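Local coordinates for protein cobalamin biosynthesis precorrin-6Y methylase (cbiE) (Archaeoglobus fulgidus, PDB 2BB3) that binds S-adenosyl-L-homocysteine and is probably an S-adenosylmethionine-dependent tetrapyrrole methyltransferase of adenosylcobalamin biosynthesis, at residues Gln35-Ala40 with Lys118-Ile123; Trp25-Gly30 with Ala92-Gly97; Thr31-Thr36 with Leu57-Val62; Gln127-Arg132 with Glu185-Glu190. One frame throughout, in Å; residues are numbered along the deposited sequence. Where two conformers were deposited one is given.

Contact 1: residues Gln35-Ala40 with Lys118-Ile123; sequences QTTERA and KIEPAI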
loop_
_atom_site.group_PDB
_atom_site.type_symbol
_atom_site.label_atom_id
_atom_site.label_comp_id
_atom_site.label_asym_id
_atom_site.label_seq_id
_atom_site.Cartn_x
_atom_site.Cartn_y
_atom_site.Cartn_z
ATOM N N GLN A 35 2.878 13.420 -1.309
ATOM C CA GLN A 35 2.221 12.123 -1.399
ATOM C C GLN A 35 0.936 12.108 -0.609
ATOM O O GLN A 35 0.305 11.070 -0.458
ATOM C CB GLN A 35 3.142 11.007 -0.934
ATOM C CG GLN A 35 4.189 10.654 -1.969
ATOM C CD GLN A 35 4.920 9.380 -1.644
ATOM O OE1 GLN A 35 5.201 9.102 -0.484
ATOM N NE2 GLN A 35 5.249 8.604 -2.669
ATOM N N THR A 36 0.548 13.281 -0.122
ATOM C CA THR A 36 -0.692 13.439 0.620
ATOM C C THR A 36 -1.840 13.486 -0.390
ATOM O O THR A 36 -1.657 13.973 -1.514
ATOM C CB THR A 36 -0.660 14.735 1.440
ATOM O OG1 THR A 36 -1.981 15.062 1.885
ATOM C CG2 THR A 36 -0.082 15.878 0.610
ATOM N N THR A 37 -3.012 12.981 -0.002
ATOM C CA THR A 37 -4.167 12.958 -0.899
ATOM C C THR A 37 -5.156 14.086 -0.622
ATOM O O THR A 37 -5.261 14.570 0.508
ATOM C CB THR A 37 -4.928 11.609 -0.818
ATOM O OG1 THR A 37 -5.474 11.436 0.497
ATOM C CG2 THR A 37 -3.988 10.454 -1.129
ATOM N N GLU A 38 -5.874 14.497 -1.666
ATOM C CA GLU A 38 -6.850 15.578 -1.562
ATOM C C GLU A 38 -7.814 15.353 -0.405
ATOM O O GLU A 38 -8.242 16.301 0.247
ATOM C CB GLU A 38 -7.651 15.716 -2.864
ATOM C CG GLU A 38 -6.825 15.561 -4.140
ATOM C CD GLU A 38 -7.596 15.920 -5.407
ATOM O OE1 GLU A 38 -8.833 15.698 -5.443
ATOM O OE2 GLU A 38 -6.962 16.410 -6.373
ATOM N N ARG A 39 -8.160 14.098 -0.147
ATOM C CA ARG A 39 -9.076 13.816 0.944
ATOM C C ARG A 39 -8.374 14.013 2.282
ATOM O O ARG A 39 -8.964 14.534 3.226
ATOM C CB ARG A 39 -9.636 12.402 0.817
ATOM C CG ARG A 39 -10.962 12.217 1.540
ATOM C CD ARG A 39 -11.579 10.863 1.219
ATOM N NE ARG A 39 -12.852 10.653 1.901
ATOM C CZ ARG A 39 -13.482 9.484 1.953
ATOM N NH1 ARG A 39 -12.953 8.419 1.359
ATOM N NH2 ARG A 39 -14.635 9.378 2.604
ATOM N N ALA A 40 -7.108 13.615 2.360
ATOM C CA ALA A 40 -6.348 13.791 3.591
ATOM C C ALA A 40 -6.263 15.280 3.957
ATOM O O ALA A 40 -6.479 15.655 5.106
ATOM C CB ALA A 40 -4.945 13.208 3.434
ATOM N N LYS A 118 -12.136 6.384 11.742
ATOM C CA LYS A 118 -12.054 6.182 10.301
ATOM C C LYS A 118 -10.604 6.386 9.841
ATOM O O LYS A 118 -9.912 7.315 10.299
ATOM C CB LYS A 118 -12.996 7.147 9.559
ATOM C CG LYS A 118 -14.466 6.696 9.572
ATOM C CD LYS A 118 -15.449 7.807 9.165
ATOM C CE LYS A 118 -15.498 7.994 7.650
ATOM N NZ LYS A 118 -16.409 9.114 7.238
ATOM N N ILE A 119 -10.155 5.516 8.941
ATOM C CA ILE A 119 -8.802 5.559 8.434
ATOM C C ILE A 119 -8.710 6.120 7.022
ATOM O O ILE A 119 -9.487 5.744 6.151
ATOM C CB ILE A 119 -8.191 4.129 8.385
ATOM C CG1 ILE A 119 -8.362 3.426 9.737
ATOM C CG2 ILE A 119 -6.732 4.204 7.931
ATOM C CD1 ILE A 119 -7.684 4.108 10.879
ATOM N N GLU A 120 -7.772 7.038 6.806
ATOM C CA GLU A 120 -7.524 7.568 5.471
ATOM C C GLU A 120 -6.126 7.099 5.079
ATOM O O GLU A 120 -5.147 7.515 5.687
ATOM C CB GLU A 120 -7.548 9.097 5.420
ATOM C CG GLU A 120 -7.372 9.667 3.988
ATOM C CD GLU A 120 -8.442 9.142 3.033
ATOM O OE1 GLU A 120 -9.549 8.824 3.516
ATOM O OE2 GLU A 120 -8.190 9.047 1.811
ATOM N N PRO A 121 -6.021 6.240 4.047
ATOM C CA PRO A 121 -4.763 5.676 3.526
ATOM C C PRO A 121 -3.795 6.697 2.953
ATOM O O PRO A 121 -4.195 7.752 2.503
ATOM C CB PRO A 121 -5.219 4.741 2.411
ATOM C CG PRO A 121 -6.680 4.502 2.685
ATOM C CD PRO A 121 -7.161 5.812 3.217
ATOM N N ALA A 122 -2.508 6.366 2.961
ATOM C CA ALA A 122 -1.493 7.227 2.361
ATOM C C ALA A 122 -0.422 6.280 1.809
ATOM O O ALA A 122 -0.522 5.076 1.996
ATOM C CB ALA A 122 -0.900 8.170 3.408
ATOM N N ILE A 123 0.602 6.810 1.158
ATOM C CA ILE A 123 1.653 5.968 0.609
ATOM C C ILE A 123 2.679 5.550 1.660
ATOM O O ILE A 123 3.254 6.382 2.359
ATOM C CB ILE A 123 2.288 6.683 -0.603
ATOM C CG1 ILE A 123 1.260 6.595 -1.757
ATOM C CG2 ILE A 123 3.634 6.051 -0.990
ATOM C CD1 ILE A 123 1.417 7.622 -2.772
#
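CG of Q35 stands anti to the carbonyl carbon (chi1 -77°) with the chain extended beyond it, which carries the amide to I123; E120 leaves its strand with CG anti to the backbone N (chi1 -176°) and a bend at chi2 that puts its carboxylate beside R39. The frame is the start of helix 38-46, N-capped by T37, set against strand 116-120, an outermost strand of the parallel sheet within the chain. T37 OG1 accepts from A40 N at 3.3 Å, a capping bond; A40 CA lies near E120 CG. I123 CG2 lies 3.5 Å from Q35 NE2 and equally close to OE1, which also bonds to T31 and C32. With an alanine here, I123 CG2 would probably lose the amide that packs on it, and the backbone N of T31 and C32 their shared acceptor. R39 passes E120 at about a right angle, CD 3.7 Å from OE1; NH1 stays 4.1 Å from that oxygen, which lies well out of the guanidinium plane, so only the charges interact. E38 forms a salt bridge with K41 of the second subunit. E120 OE2, buried and lacking a partner in the model, stops 3.8 Å from T37 OG1.

Contact 2: residues Trp25-Gly30 with Ala92-Gly97; sequences WIVGSG and AVISTG. With SAH (S-adenosyl-L-homocysteine), chain C.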
loop_
_atom_site.group_PDB
_atom_site.type_symbol
_atom_site.label_atom_id
_atom_site.label_comp_id
_atom_site.label_asym_id
_atom_site.label_seq_id
_atom_site.Cartn_x
_atom_site.Cartn_y
_atom_site.Cartn_z
ATOM N N TRP A 25 -10.387 10.886 12.918
ATOM C CA TRP A 25 -9.772 10.340 11.731
ATOM C C TRP A 25 -8.308 10.037 12.025
ATOM O O TRP A 25 -7.673 10.711 12.828
ATOM C CB TRP A 25 -9.815 11.331 10.567
ATOM C CG TRP A 25 -11.077 11.345 9.774
ATOM C CD1 TRP A 25 -12.156 12.159 9.966
ATOM C CD2 TRP A 25 -11.372 10.553 8.612
ATOM N NE1 TRP A 25 -13.096 11.935 8.989
ATOM C CE2 TRP A 25 -12.642 10.960 8.144
ATOM C CE3 TRP A 25 -10.679 9.554 7.911
ATOM C CZ2 TRP A 25 -13.243 10.394 7.023
ATOM C CZ3 TRP A 25 -11.282 8.989 6.786
ATOM C CH2 TRP A 25 -12.549 9.419 6.352
ATOM N N ILE A 26 -7.791 8.997 11.384
ATOM C CA ILE A 26 -6.378 8.669 11.494
ATOM C C ILE A 26 -5.997 8.722 10.033
ATOM O O ILE A 26 -6.484 7.918 9.244
ATOM C CB ILE A 26 -6.089 7.260 12.063
ATOM C CG1 ILE A 26 -6.546 7.163 13.533
ATOM C CG2 ILE A 26 -4.585 6.996 11.993
ATOM C CD1 ILE A 26 -6.167 5.849 14.246
ATOM N N VAL A 27 -5.168 9.697 9.673
ATOM C CA VAL A 27 -4.760 9.892 8.291
ATOM C C VAL A 27 -3.272 9.692 8.069
ATOM O O VAL A 27 -2.455 10.029 8.918
ATOM C CB VAL A 27 -5.110 11.327 7.817
ATOM C CG1 VAL A 27 -6.523 11.689 8.273
ATOM C CG2 VAL A 27 -4.123 12.306 8.388
ATOM N N GLY A 28 -2.921 9.139 6.917
ATOM C CA GLY A 28 -1.525 8.934 6.608
ATOM C C GLY A 28 -0.907 10.207 6.065
ATOM O O GLY A 28 -1.561 10.980 5.352
ATOM N N SER A 29 0.359 10.430 6.390
ATOM C CA SER A 29 1.051 11.614 5.904
ATOM C C SER A 29 1.814 11.272 4.638
ATOM O O SER A 29 2.268 12.155 3.907
ATOM C CB SER A 29 2.047 12.099 6.948
ATOM O OG SER A 29 3.060 11.130 7.152
ATOM N N GLY A 30 1.953 9.981 4.370
ATOM C CA GLY A 30 2.716 9.583 3.203
ATOM C C GLY A 30 4.160 9.335 3.594
ATOM O O GLY A 30 4.503 9.363 4.780
ATOM N N ALA A 92 -7.928 14.799 14.474
ATOM C CA ALA A 92 -7.279 14.097 13.384
ATOM C C ALA A 92 -5.949 13.619 13.947
ATOM O O ALA A 92 -5.277 14.344 14.683
ATOM C CB ALA A 92 -7.049 15.018 12.213
ATOM N N VAL A 93 -5.593 12.386 13.634
ATOM C CA VAL A 93 -4.338 11.835 14.073
ATOM C C VAL A 93 -3.641 11.516 12.773
ATOM O O VAL A 93 -4.218 10.874 11.895
ATOM C CB VAL A 93 -4.521 10.535 14.883
ATOM C CG1 VAL A 93 -3.164 9.999 15.329
ATOM C CG2 VAL A 93 -5.405 10.789 16.100
ATOM N N ILE A 94 -2.408 11.989 12.643
ATOM C CA ILE A 94 -1.631 11.749 11.453
ATOM C C ILE A 94 -0.588 10.702 11.783
ATOM O O ILE A 94 0.124 10.816 12.773
ATOM C CB ILE A 94 -0.920 13.020 10.981
ATOM C CG1 ILE A 94 -1.951 14.114 10.703
ATOM C CG2 ILE A 94 -0.121 12.720 9.715
ATOM C CD1 ILE A 94 -1.326 15.404 10.149
ATOM N N SER A 95 -0.529 9.664 10.961
ATOM C CA SER A 95 0.427 8.581 11.146
ATOM C C SER A 95 1.434 8.718 10.023
ATOM O O SER A 95 1.084 9.213 8.952
ATOM C CB SER A 95 -0.300 7.233 11.015
ATOM O OG SER A 95 0.610 6.161 10.997
ATOM N N THR A 96 2.680 8.314 10.249
ATOM C CA THR A 96 3.650 8.388 9.157
ATOM C C THR A 96 3.243 7.368 8.110
ATOM O O THR A 96 2.649 6.335 8.437
ATOM C CB THR A 96 5.072 8.034 9.584
ATOM O OG1 THR A 96 5.043 6.823 10.341
ATOM C CG2 THR A 96 5.693 9.159 10.387
ATOM N N GLY A 97 3.564 7.669 6.860
ATOM C CA GLY A 97 3.214 6.795 5.762
ATOM C C GLY A 97 1.740 6.433 5.703
ATOM O O GLY A 97 0.870 7.299 5.635
HETATM N N SAH C . 3.192 3.739 8.764
HETATM C CA SAH C . 4.470 3.666 8.180
HETATM C CB SAH C . 5.375 2.685 8.924
HETATM C CG SAH C . 5.706 2.809 10.405
HETATM S SD SAH C . 6.473 1.444 11.237
HETATM C C SAH C . 4.294 3.391 6.731
HETATM O O SAH C . 5.302 3.540 6.167
HETATM O OXT SAH C . 3.245 3.031 6.269
HETATM C "C5'" SAH C . 8.029 2.256 11.013
HETATM C "C4'" SAH C . 9.001 1.533 10.099
HETATM O "O4'" SAH C . 8.772 1.739 8.760
HETATM C "C3'" SAH C . 10.460 1.764 10.346
HETATM O "O3'" SAH C . 10.979 1.039 11.379
HETATM C "C2'" SAH C . 11.018 1.369 9.027
HETATM O "O2'" SAH C . 11.317 0.043 8.966
HETATM C "C1'" SAH C . 9.928 1.660 8.059
HETATM N N9 SAH C . 10.129 2.946 7.435
HETATM C C8 SAH C . 9.409 4.004 7.656
HETATM N N7 SAH C . 9.778 4.991 6.919
HETATM C C5 SAH C . 10.750 4.584 6.198
HETATM C C6 SAH C . 11.492 5.211 5.253
HETATM N N6 SAH C . 11.333 6.441 4.923
HETATM N N1 SAH C . 12.437 4.520 4.647
HETATM C C2 SAH C . 12.652 3.242 4.972
HETATM N N3 SAH C . 11.912 2.657 5.885
HETATM C C4 SAH C . 10.981 3.307 6.504
#
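The flat groups that meet are the peptide units of W25-G28 and A92-S95, joined by N-H to C=O bonds from V93 N to W25 O and from V27 N to V93 O (2.7 Å). The indole of W25 leads away from A92 and lies against K118, E120 and I43. These bonds, continued by S95 N to V27 O and S29 N to S95 O, pair two neighbouring inner strands of the parallel sheet in register, their directions 29° apart. One face carries W25, V27, A92 and I94, under I43 and I44 of helix 38-46; the other carries I26, V93 and S95. V27 places CG2 between its backbone N and carbonyl carbon (chi1 -44°), from where it meets I94 CG1 at 3.7 Å. I94 CG2 is 3.6 Å from S29 CB.

Further on, the two segments close in a single antiparallel bridge at G30 and G97, G30 N to G97 O at 3.2 Å, with a weak return bond from G97 N to G30 O. A side chain would hardly fit: a CB on G28 would fall 2.3 Å from G97 O, and one on G97 would strike SAH atom C. Next to the bridge, T96 O accepts from SAH N at 2.7 Å, so a backbone carbonyl just beyond the C-terminal end of strand 91-95 recognises the amino group of the homocysteine part.

Contact 3: residues Thr31-Thr36 with Leu57-Val62; sequences TCRGQT and LELAGV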
loop_
_atom_site.group_PDB
_atom_site.type_symbol
_atom_site.label_atom_id
_atom_site.label_comp_id
_atom_site.label_asym_id
_atom_site.label_seq_id
_atom_site.Cartn_x
_atom_site.Cartn_y
_atom_site.Cartn_z
ATOM N N THR A 31 5.021 9.120 2.609
ATOM C CA THR A 31 6.420 8.821 2.893
ATOM C C THR A 31 7.349 9.898 2.368
ATOM O O THR A 31 8.282 10.310 3.053
ATOM C CB THR A 31 6.818 7.476 2.257
ATOM O OG1 THR A 31 5.944 6.448 2.748
ATOM C CG2 THR A 31 8.261 7.123 2.602
ATOM N N CYS A 32 7.065 10.349 1.150
ATOM C CA CYS A 32 7.834 11.389 0.470
ATOM C C CYS A 32 6.997 12.655 0.409
ATOM O O CYS A 32 5.793 12.619 0.661
ATOM C CB CYS A 32 8.145 10.930 -0.946
ATOM S SG CYS A 32 8.689 9.202 -0.945
ATOM N N ARG A 33 7.631 13.770 0.072
ATOM C CA ARG A 33 6.922 15.032 -0.036
ATOM C C ARG A 33 5.990 14.959 -1.241
ATOM O O ARG A 33 6.359 14.416 -2.285
ATOM C CB ARG A 33 7.918 16.186 -0.206
ATOM C CG ARG A 33 8.771 16.470 1.037
ATOM C CD ARG A 33 7.913 17.015 2.175
ATOM N NE ARG A 33 8.414 16.621 3.494
ATOM C CZ ARG A 33 9.212 17.357 4.264
ATOM N NH1 ARG A 33 9.624 18.556 3.865
ATOM N NH2 ARG A 33 9.603 16.889 5.444
ATOM N N GLY A 34 4.779 15.491 -1.088
ATOM C CA GLY A 34 3.819 15.477 -2.178
ATOM C C GLY A 34 3.149 14.130 -2.403
ATOM O O GLY A 34 2.890 13.729 -3.546
ATOM N N GLN A 35 2.878 13.420 -1.309
ATOM C CA GLN A 35 2.221 12.123 -1.399
ATOM C C GLN A 35 0.936 12.108 -0.609
ATOM O O GLN A 35 0.305 11.070 -0.458
ATOM C CB GLN A 35 3.142 11.007 -0.934
ATOM C CG GLN A 35 4.189 10.654 -1.969
ATOM C CD GLN A 35 4.920 9.380 -1.644
ATOM O OE1 GLN A 35 5.201 9.102 -0.484
ATOM N NE2 GLN A 35 5.249 8.604 -2.669
ATOM N N THR A 36 0.548 13.281 -0.122
ATOM C CA THR A 36 -0.692 13.439 0.620
ATOM C C THR A 36 -1.840 13.486 -0.390
ATOM O O THR A 36 -1.657 13.973 -1.514
ATOM C CB THR A 36 -0.660 14.735 1.440
ATOM O OG1 THR A 36 -1.981 15.062 1.885
ATOM C CG2 THR A 36 -0.082 15.878 0.610
ATOM N N LEU A 57 3.800 14.982 11.425
ATOM C CA LEU A 57 3.326 16.357 11.287
ATOM C C LEU A 57 4.141 17.127 10.262
ATOM O O LEU A 57 3.587 17.858 9.441
ATOM C CB LEU A 57 3.363 17.078 12.641
ATOM C CG LEU A 57 2.500 16.391 13.698
ATOM C CD1 LEU A 57 2.641 17.093 15.053
ATOM C CD2 LEU A 57 1.043 16.385 13.233
ATOM N N GLU A 58 5.456 16.959 10.314
ATOM C CA GLU A 58 6.334 17.634 9.371
ATOM C C GLU A 58 5.932 17.242 7.949
ATOM O O GLU A 58 5.591 18.099 7.127
ATOM C CB GLU A 58 7.804 17.269 9.646
ATOM C CG GLU A 58 8.396 17.952 10.892
ATOM C CD GLU A 58 9.841 17.539 11.218
ATOM O OE1 GLU A 58 10.552 18.328 11.893
ATOM O OE2 GLU A 58 10.265 16.428 10.824
ATOM N N LEU A 59 5.935 15.939 7.688
ATOM C CA LEU A 59 5.572 15.390 6.387
ATOM C C LEU A 59 4.285 15.972 5.840
ATOM O O LEU A 59 4.244 16.411 4.697
ATOM C CB LEU A 59 5.455 13.868 6.478
ATOM C CG LEU A 59 6.734 13.110 6.113
ATOM C CD1 LEU A 59 6.644 11.627 6.511
ATOM C CD2 LEU A 59 6.947 13.261 4.613
ATOM N N ALA A 60 3.243 15.993 6.662
ATOM C CA ALA A 60 1.950 16.533 6.247
ATOM C C ALA A 60 1.930 18.069 6.206
ATOM O O ALA A 60 0.907 18.672 5.892
ATOM C CB ALA A 60 0.853 16.021 7.180
ATOM N N GLY A 61 3.054 18.693 6.546
ATOM C CA GLY A 61 3.139 20.147 6.521
ATOM C C GLY A 61 2.314 20.911 7.548
ATOM O O GLY A 61 1.806 22.000 7.258
ATOM N N VAL A 62 2.187 20.363 8.752
ATOM C CA VAL A 62 1.413 21.018 9.793
ATOM C C VAL A 62 2.106 21.050 11.155
ATOM O O VAL A 62 1.480 21.399 12.157
ATOM C CB VAL A 62 0.045 20.335 9.965
ATOM C CG1 VAL A 62 -0.839 20.618 8.756
ATOM C CG2 VAL A 62 0.239 18.843 10.140
#
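E58 is the first residue of 57-62 to approach the loop 31-36, and does so loosely: its backbone C lies 4.5 Å from R33 NH2. The two charges add little that is directional, because E58 OE2 remains 5.4 Å from R33 NH2, beyond a salt bridge, while E58 OE1 is paired with R54. L59, next along, carries most of the contact. Its CD2 methyl rests 3.6 Å from T31 O and also touches R33 NE at 3.8 Å, arriving at the edge of the guanidinium and in its plane. R33 makes this possible by bending at chi2 (-67°) and again at chi3, which brings NE alongside the CD2 methyl. With no hydrogen bond between the segments, the contact is apolar carbon set against a carbonyl oxygen and a guanidinium rim. After A60 the helix ends in a Schellman motif: G61 takes a positive phi of 68°, its N returns to E58 O at 2.7 Å, and V62 N returns to L57 O at 3.0 Å.

Bonds within the loop are consistent with a fixed shape for the surface L59 meets. Q35 OE1 accepts two amides, T31 N in its carbonyl plane at 3.1 Å and C32 N from 48° above that plane at 2.8 Å. T31 OG1 is bonded to I123 O, and T31 also touches the bound ligand. L57, A60 and V62 turn instead to I94 of strand 91-95, and V62 reaches I44 of helix 38-46, so the end of helix 54-59 is wedged between the sheet, that helix and the loop leading into it.

Contact 4: residues Gln127-Arg132 with Glu185-Glu190; sequences QVALAR and ENLCME. With SAH (S-adenosyl-L-homocysteine), chain C.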
loop_
_atom_site.group_PDB
_atom_site.type_symbol
_atom_site.label_atom_id
_atom_site.label_comp_id
_atom_site.label_asym_id
_atom_site.label_seq_id
_atom_site.Cartn_x
_atom_site.Cartn_y
_atom_site.Cartn_z
ATOM N N GLN A 127 5.321 0.678 0.014
ATOM C CA GLN A 127 5.057 0.950 -1.395
ATOM C C GLN A 127 6.247 1.567 -2.104
ATOM O O GLN A 127 6.550 1.220 -3.255
ATOM C CB GLN A 127 3.860 1.893 -1.543
ATOM C CG GLN A 127 2.522 1.223 -1.363
ATOM C CD GLN A 127 1.421 2.225 -1.197
ATOM O OE1 GLN A 127 1.218 2.753 -0.103
ATOM N NE2 GLN A 127 0.713 2.526 -2.292
ATOM N N VAL A 128 6.918 2.492 -1.426
ATOM C CA VAL A 128 8.075 3.134 -2.039
ATOM C C VAL A 128 9.165 2.091 -2.308
ATOM O O VAL A 128 9.756 2.093 -3.385
ATOM C CB VAL A 128 8.593 4.290 -1.141
ATOM C CG1 VAL A 128 9.905 4.834 -1.660
ATOM C CG2 VAL A 128 7.547 5.405 -1.101
ATOM N N ALA A 129 9.402 1.184 -1.353
ATOM C CA ALA A 129 10.421 0.136 -1.528
ATOM C C ALA A 129 10.059 -0.810 -2.686
ATOM O O ALA A 129 10.895 -1.149 -3.524
ATOM C CB ALA A 129 10.598 -0.682 -0.214
ATOM N N LEU A 130 8.798 -1.226 -2.723
ATOM C CA LEU A 130 8.320 -2.119 -3.771
ATOM C C LEU A 130 8.489 -1.455 -5.121
ATOM O O LEU A 130 8.801 -2.112 -6.114
ATOM C CB LEU A 130 6.853 -2.471 -3.533
ATOM C CG LEU A 130 6.510 -3.883 -3.037
ATOM C CD1 LEU A 130 7.715 -4.597 -2.432
ATOM C CD2 LEU A 130 5.365 -3.786 -2.068
ATOM N N ALA A 131 8.284 -0.145 -5.166
ATOM C CA ALA A 131 8.446 0.573 -6.421
ATOM C C ALA A 131 9.908 0.630 -6.841
ATOM O O ALA A 131 10.204 0.572 -8.025
ATOM C CB ALA A 131 7.873 1.972 -6.312
ATOM N N ARG A 132 10.821 0.737 -5.878
ATOM C CA ARG A 132 12.254 0.764 -6.211
ATOM C C ARG A 132 12.716 -0.587 -6.749
ATOM O O ARG A 132 13.523 -0.648 -7.662
ATOM C CB ARG A 132 13.113 1.070 -4.973
ATOM C CG ARG A 132 12.923 2.440 -4.376
ATOM C CD ARG A 132 13.426 3.547 -5.290
ATOM N NE ARG A 132 13.576 4.770 -4.518
ATOM C CZ ARG A 132 12.628 5.683 -4.356
ATOM N NH1 ARG A 132 11.445 5.513 -4.939
ATOM N NH2 ARG A 132 12.857 6.746 -3.577
ATOM N N GLU A 185 17.219 2.093 2.998
ATOM C CA GLU A 185 17.319 3.019 4.108
ATOM C C GLU A 185 16.900 4.436 3.816
ATOM O O GLU A 185 17.266 5.021 2.784
ATOM C CB GLU A 185 18.769 3.047 4.610
ATOM C CG GLU A 185 19.309 1.675 4.926
ATOM C CD GLU A 185 20.795 1.684 5.240
ATOM O OE1 GLU A 185 21.585 2.156 4.389
ATOM O OE2 GLU A 185 21.174 1.220 6.338
ATOM N N ASN A 186 16.130 4.989 4.743
ATOM C CA ASN A 186 15.694 6.373 4.649
ATOM C C ASN A 186 15.108 6.733 3.287
ATOM O O ASN A 186 15.477 7.749 2.699
ATOM C CB ASN A 186 16.896 7.268 4.965
ATOM C CG ASN A 186 17.730 6.723 6.116
ATOM O OD1 ASN A 186 17.193 6.327 7.155
ATOM N ND2 ASN A 186 19.046 6.700 5.937
ATOM N N LEU A 187 14.196 5.906 2.784
ATOM C CA LEU A 187 13.581 6.173 1.496
ATOM C C LEU A 187 13.003 7.583 1.480
ATOM O O LEU A 187 12.296 7.998 2.405
ATOM C CB LEU A 187 12.488 5.142 1.206
ATOM C CG LEU A 187 13.052 3.734 1.019
ATOM C CD1 LEU A 187 11.931 2.717 0.811
ATOM C CD2 LEU A 187 13.998 3.717 -0.189
ATOM N N CYS A 188 13.348 8.326 0.432
ATOM C CA CYS A 188 12.865 9.689 0.270
ATOM C C CYS A 188 13.342 10.684 1.314
ATOM O O CYS A 188 12.735 11.730 1.483
ATOM C CB CYS A 188 11.347 9.685 0.251
ATOM S SG CYS A 188 10.657 9.335 -1.376
HETATM N N MSE A 189 14.412 10.358 2.022
HETATM C CA MSE A 189 14.957 11.271 3.019
HETATM C C MSE A 189 16.372 11.651 2.581
HETATM O O MSE A 189 16.958 10.998 1.708
HETATM C CB MSE A 189 14.992 10.609 4.395
HETATM C CG MSE A 189 13.627 10.158 4.909
HETATM SE SE MSE A 189 13.757 9.090 6.526
HETATM C CE MSE A 189 11.954 8.531 6.640
ATOM N N GLU A 190 16.910 12.694 3.192
ATOM C CA GLU A 190 18.243 13.160 2.862
ATOM C C GLU A 190 19.254 12.029 2.697
ATOM O O GLU A 190 19.976 11.960 1.702
ATOM C CB GLU A 190 18.736 14.106 3.965
ATOM C CG GLU A 190 18.952 13.420 5.315
ATOM C CD GLU A 190 20.408 13.057 5.573
ATOM O OE1 GLU A 190 20.664 12.217 6.458
ATOM O OE2 GLU A 190 21.296 13.622 4.905
HETATM N N SAH C . 3.192 3.739 8.764
HETATM C CA SAH C . 4.470 3.666 8.180
HETATM C CB SAH C . 5.375 2.685 8.924
HETATM C CG SAH C . 5.706 2.809 10.405
HETATM S SD SAH C . 6.473 1.444 11.237
HETATM C C SAH C . 4.294 3.391 6.731
HETATM O O SAH C . 5.302 3.540 6.167
HETATM O OXT SAH C . 3.245 3.031 6.269
HETATM C "C5'" SAH C . 8.029 2.256 11.013
HETATM C "C4'" SAH C . 9.001 1.533 10.099
HETATM O "O4'" SAH C . 8.772 1.739 8.760
HETATM C "C3'" SAH C . 10.460 1.764 10.346
HETATM O "O3'" SAH C . 10.979 1.039 11.379
HETATM C "C2'" SAH C . 11.018 1.369 9.027
HETATM O "O2'" SAH C . 11.317 0.043 8.966
HETATM C "C1'" SAH C . 9.928 1.660 8.059
HETATM N N9 SAH C . 10.129 2.946 7.435
HETATM C C8 SAH C . 9.409 4.004 7.656
HETATM N N7 SAH C . 9.778 4.991 6.919
HETATM C C5 SAH C . 10.750 4.584 6.198
HETATM C C6 SAH C . 11.492 5.211 5.253
HETATM N N6 SAH C . 11.333 6.441 4.923
HETATM N N1 SAH C . 12.437 4.520 4.647
HETATM C C2 SAH C . 12.652 3.242 4.972
HETATM N N3 SAH C . 11.912 2.657 5.885
HETATM C C4 SAH C . 10.981 3.307 6.504
#
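L187 drives its CD1 methyl into the side of helix 125-133, where it lies 3.8 Å from V128 CG1, 3.8 Å from A129 CB and 3.7 Å from A129 N. This is the tight part: the leucine holds CG anti to its carbonyl carbon (chi1 -66°) and extends from there, sliding past V128, which points in the opposite direction. A129 also touches I210 of strand 209-213. The same leucine borders the ligand, with CB 3.5 Å from SAH N1.

The loop is a type II beta turn from N186 to M189, closed by M189 N to N186 O, with C188 taking a positive phi of 65° at its third position. The turn presents its backbone to the adenine: L187 N donates to SAH N1 at 2.9 Å, and L187 O accepts from SAH N6 at 3.1 Å, although the place of N6 is less certain. If an alanine stood here, the CD1 methyl shared by V128 and A129 would be gone, which would probably open a gap between the helix and the turn.

Toward the partly exposed side the contact slackens. R132 comes no nearer to L187 than 4.5 Å, from NE to CD2, and that methyl sits oblique to the guanidinium. R132 NH2 has C188 SG near its plane at the edge, 4.0 Å away without a hydrogen bond; its charge is instead matched by E192, whose OE2 also accepts from C188 N. C188 is disulfide-bonded to C32.

How the contacts relate
From the N terminus, strand 23-28 opens contact 2, which closes the loop to strand 91-95. Contact 3 lies wholly within that loop, tying the segment before helix 38-46 to the end of helix 54-59. Contact 1 begins in residues shared with contact 3, Q35 and T36, but runs on to strand 116-120, so it crosses contact 2; K118 O and E120 N probably bond to I26, placing strand 116-120 beside strand 23-28 in the same sheet. Contact 4 follows in series, joining helix 125-133 to the loop after strand 180-185. The disulfide between C32 SG and C188 SG (2.0 Å) ties it to contact 3. Contacts 2 and 4 do not touch, yet grip opposite ends of SAH.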